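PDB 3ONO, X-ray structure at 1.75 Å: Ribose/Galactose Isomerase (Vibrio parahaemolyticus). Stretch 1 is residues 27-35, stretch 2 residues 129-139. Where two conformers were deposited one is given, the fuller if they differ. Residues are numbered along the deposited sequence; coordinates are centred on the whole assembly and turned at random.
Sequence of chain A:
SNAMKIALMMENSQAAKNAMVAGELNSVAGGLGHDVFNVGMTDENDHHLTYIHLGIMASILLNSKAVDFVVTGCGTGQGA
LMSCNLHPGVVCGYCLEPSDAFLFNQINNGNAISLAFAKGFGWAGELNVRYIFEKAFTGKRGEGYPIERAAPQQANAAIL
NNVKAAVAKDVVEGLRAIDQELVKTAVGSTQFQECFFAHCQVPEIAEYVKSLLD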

# COMPACT_ATOMS: atom_id res chain seq x y z
N SER A 27 10.28 -10.83 -20.17
CA SER A 27 10.56 -9.51 -20.71
C SER A 27 11.62 -8.78 -19.88
O SER A 27 12.66 -8.36 -20.40
CB SER A 27 9.28 -8.68 -20.78
OG SER A 27 9.55 -7.36 -21.21
N VAL A 28 11.37 -8.65 -18.58
CA VAL A 28 12.26 -7.88 -17.71
C VAL A 28 13.57 -8.60 -17.43
O VAL A 28 14.65 -8.09 -17.73
CB VAL A 28 11.59 -7.52 -16.37
CG1 VAL A 28 12.58 -6.81 -15.47
CG2 VAL A 28 10.37 -6.66 -16.63
N ALA A 29 13.48 -9.79 -16.84
CA ALA A 29 14.68 -10.49 -16.40
C ALA A 29 15.46 -11.01 -17.60
O ALA A 29 16.69 -11.00 -17.60
CB ALA A 29 14.33 -11.64 -15.43
N GLY A 30 14.74 -11.46 -18.62
CA GLY A 30 15.41 -11.90 -19.84
C GLY A 30 16.17 -10.74 -20.48
O GLY A 30 17.32 -10.90 -20.90
N GLY A 31 15.54 -9.58 -20.53
CA GLY A 31 16.17 -8.41 -21.12
C GLY A 31 17.42 -8.01 -20.36
O GLY A 31 18.34 -7.42 -20.92
N LEU A 32 17.47 -8.33 -19.07
CA LEU A 32 18.62 -8.01 -18.24
C LEU A 32 19.69 -9.10 -18.27
O LEU A 32 20.67 -9.02 -17.52
CB LEU A 32 18.17 -7.75 -16.80
CG LEU A 32 17.39 -6.46 -16.57
CD1 LEU A 32 16.62 -6.53 -15.26
CD2 LEU A 32 18.36 -5.29 -16.57
N GLY A 33 19.50 -10.12 -19.10
CA GLY A 33 20.51 -11.15 -19.29
C GLY A 33 20.38 -12.38 -18.41
O GLY A 33 21.27 -13.24 -18.40
N HIS A 34 19.29 -12.48 -17.67
CA HIS A 34 19.07 -13.64 -16.81
C HIS A 34 18.43 -14.78 -17.60
O HIS A 34 17.82 -14.56 -18.65
CB HIS A 34 18.18 -13.26 -15.62
CG HIS A 34 18.71 -12.12 -14.81
ND1 HIS A 34 19.86 -12.22 -14.05
CD2 HIS A 34 18.24 -10.87 -14.61
CE1 HIS A 34 20.08 -11.08 -13.43
NE2 HIS A 34 19.11 -10.23 -13.75
N ASP A 35 18.54 -16.00 -17.06
CA ASP A 35 18.00 -17.20 -17.68
C ASP A 35 16.74 -17.63 -16.92
O ASP A 35 16.83 -18.06 -15.77
CB ASP A 35 19.06 -18.30 -17.65
CG ASP A 35 18.76 -19.46 -18.58
OD1 ASP A 35 17.80 -19.36 -19.38
OD2 ASP A 35 19.50 -20.47 -18.52
N VAL A 129 3.82 -5.94 -11.07
CA VAL A 129 4.65 -7.14 -11.24
C VAL A 129 5.90 -6.80 -12.05
O VAL A 129 7.02 -7.15 -11.68
CB VAL A 129 3.88 -8.25 -11.98
CG1 VAL A 129 4.80 -9.42 -12.35
CG2 VAL A 129 2.68 -8.71 -11.15
N ARG A 130 5.70 -6.10 -13.17
CA ARG A 130 6.83 -5.69 -14.00
C ARG A 130 7.86 -4.89 -13.20
O ARG A 130 9.07 -5.15 -13.27
CB ARG A 130 6.34 -4.83 -15.18
CG ARG A 130 7.44 -4.40 -16.12
CD ARG A 130 6.88 -3.50 -17.25
NE ARG A 130 5.77 -4.17 -17.94
CZ ARG A 130 4.79 -3.56 -18.61
NH1 ARG A 130 4.73 -2.23 -18.70
NH2 ARG A 130 3.84 -4.30 -19.17
N TYR A 131 7.38 -3.90 -12.45
CA TYR A 131 8.24 -2.98 -11.72
C TYR A 131 8.98 -3.73 -10.59
O TYR A 131 10.15 -3.44 -10.28
CB TYR A 131 7.41 -1.85 -11.12
CG TYR A 131 6.69 -0.97 -12.13
CD1 TYR A 131 6.92 -1.07 -13.50
CD2 TYR A 131 5.76 -0.02 -11.69
CE1 TYR A 131 6.24 -0.23 -14.41
CE2 TYR A 131 5.11 0.81 -12.57
CZ TYR A 131 5.33 0.69 -13.92
OH TYR A 131 4.66 1.55 -14.77
N ILE A 132 8.29 -4.67 -9.97
CA ILE A 132 8.94 -5.53 -8.97
C ILE A 132 10.11 -6.27 -9.60
O ILE A 132 11.20 -6.34 -9.02
CB ILE A 132 7.93 -6.54 -8.36
CG1 ILE A 132 7.04 -5.84 -7.33
CG2 ILE A 132 8.68 -7.79 -7.76
CD1 ILE A 132 5.79 -6.68 -6.93
N PHE A 133 9.93 -6.82 -10.80
CA PHE A 133 10.99 -7.58 -11.43
C PHE A 133 12.15 -6.66 -11.82
O PHE A 133 13.31 -7.04 -11.73
CB PHE A 133 10.48 -8.35 -12.65
CG PHE A 133 9.52 -9.48 -12.31
CD1 PHE A 133 9.51 -10.06 -11.05
CD2 PHE A 133 8.62 -9.95 -13.26
CE1 PHE A 133 8.61 -11.12 -10.72
CE2 PHE A 133 7.73 -11.00 -12.97
CZ PHE A 133 7.72 -11.59 -11.68
N GLU A 134 11.81 -5.45 -12.24
CA GLU A 134 12.82 -4.46 -12.57
C GLU A 134 13.75 -4.19 -11.40
O GLU A 134 14.95 -4.07 -11.58
CB GLU A 134 12.15 -3.14 -13.01
CG GLU A 134 11.40 -3.29 -14.32
CD GLU A 134 10.68 -2.00 -14.75
OE1 GLU A 134 10.68 -1.02 -13.98
OE2 GLU A 134 10.10 -2.00 -15.85
N LYS A 135 13.18 -4.03 -10.21
CA LYS A 135 14.00 -3.75 -9.04
C LYS A 135 14.66 -5.01 -8.45
O LYS A 135 15.77 -4.94 -7.90
CB LYS A 135 13.19 -3.01 -7.98
CG LYS A 135 12.59 -1.68 -8.44
CD LYS A 135 13.60 -0.82 -9.18
CE LYS A 135 12.90 0.49 -9.63
NZ LYS A 135 13.65 1.20 -10.69
N ALA A 136 14.01 -6.17 -8.57
CA ALA A 136 14.59 -7.42 -8.04
C ALA A 136 15.85 -7.85 -8.78
O ALA A 136 16.75 -8.44 -8.18
CB ALA A 136 13.58 -8.56 -8.07
N PHE A 137 15.91 -7.56 -10.07
CA PHE A 137 16.89 -8.22 -10.92
C PHE A 137 17.87 -7.26 -11.61
O PHE A 137 18.65 -7.65 -12.48
CB PHE A 137 16.17 -9.12 -11.93
CG PHE A 137 15.31 -10.17 -11.27
CD1 PHE A 137 15.84 -11.00 -10.31
CD2 PHE A 137 13.96 -10.29 -11.58
CE1 PHE A 137 15.06 -11.97 -9.68
CE2 PHE A 137 13.16 -11.22 -10.96
CZ PHE A 137 13.72 -12.08 -10.00
N THR A 138 17.82 -6.00 -11.19
CA THR A 138 18.78 -4.99 -11.64
C THR A 138 19.75 -4.70 -10.50
O THR A 138 19.35 -4.61 -9.34
CB THR A 138 18.07 -3.66 -12.01
OG1 THR A 138 17.05 -3.90 -12.99
CG2 THR A 138 19.05 -2.65 -12.56
N GLY A 139 21.03 -4.57 -10.82
CA GLY A 139 21.98 -4.10 -9.83
C GLY A 139 22.57 -5.18 -8.94
O GLY A 139 22.41 -6.37 -9.19

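Two helical segments more than a hundred residues apart in sequence lie side by side here, running in nearly the same direction. Their axes are inclined by 22° and approach to 9.0 Å, and the two stretches together bury 339 Å². The nearest CA atoms in the register, those of Val-28 and Glu-134, are 6.2 Å apart, and it is here that the Val-28 side chain enters.

Val-28 is the main bump. Its CA-to-CB bond points toward the second helix, and with chi1 in the t rotamer its two methyls settle against successive parts of that surface. Val-28 CG1 rests on the backbone between Phe-133 and Glu-134, 3.7 Å from Phe-133 C and 3.6 Å from Glu-134 N, and lies 3.8 Å from Phe-133 CB and 3.9 Å from Glu-134 CG. Val-28 CG2 turns toward the preceding turn of the helix and meets Arg-130 CG at 3.7 Å, so the aliphatic part of the arginine borders the hollow. The ring of Phe-133 leads away from stretch 1, leaving its CB and backbone to form part of the floor.

Further along, Ala-29 offers a much smaller surface. Ala-29 CB sits 4.1 Å from Phe-137 CD2, an apolar contact. Phe-137 itself starts toward stretch 1 and then carries its ring away. Phe-137 is the first residue past its helix to leave helical phi/psi, and its carbonyl O faces His-34.

That carbonyl is where the single cross-stretch hydrogen bond forms. His-34 NE2 donates to Phe-137 O over 2.9 Å with an N-H...O angle of 167°, nearly straight, and the acceptor lies at the edge of the imidazole, near its plane. The same histidine is packed against the phenylalanine: His-34 NE2 is 3.6 Å from Phe-137 CB, and the edge of the Phe-137 ring is directed toward the His-34 face, with centroids 5.8 Å apart and planes at 62°. His-34 ND1 is satisfied elsewhere in the structure, so both ring nitrogens are engaged.

Leu-32 covers the more exposed end of the contact. Leu-32 CD1 reaches Phe-137 O at 3.6 Å and Thr-138 OG1 at 3.5 Å, and packs 4.2 Å from Phe-137 CB. The threonine hydroxyl is held in place from its own side, since Thr-138 OG1 donates to Glu-134 O at 2.5 Å, a short bond that ties the chain back to the last turn of the helix.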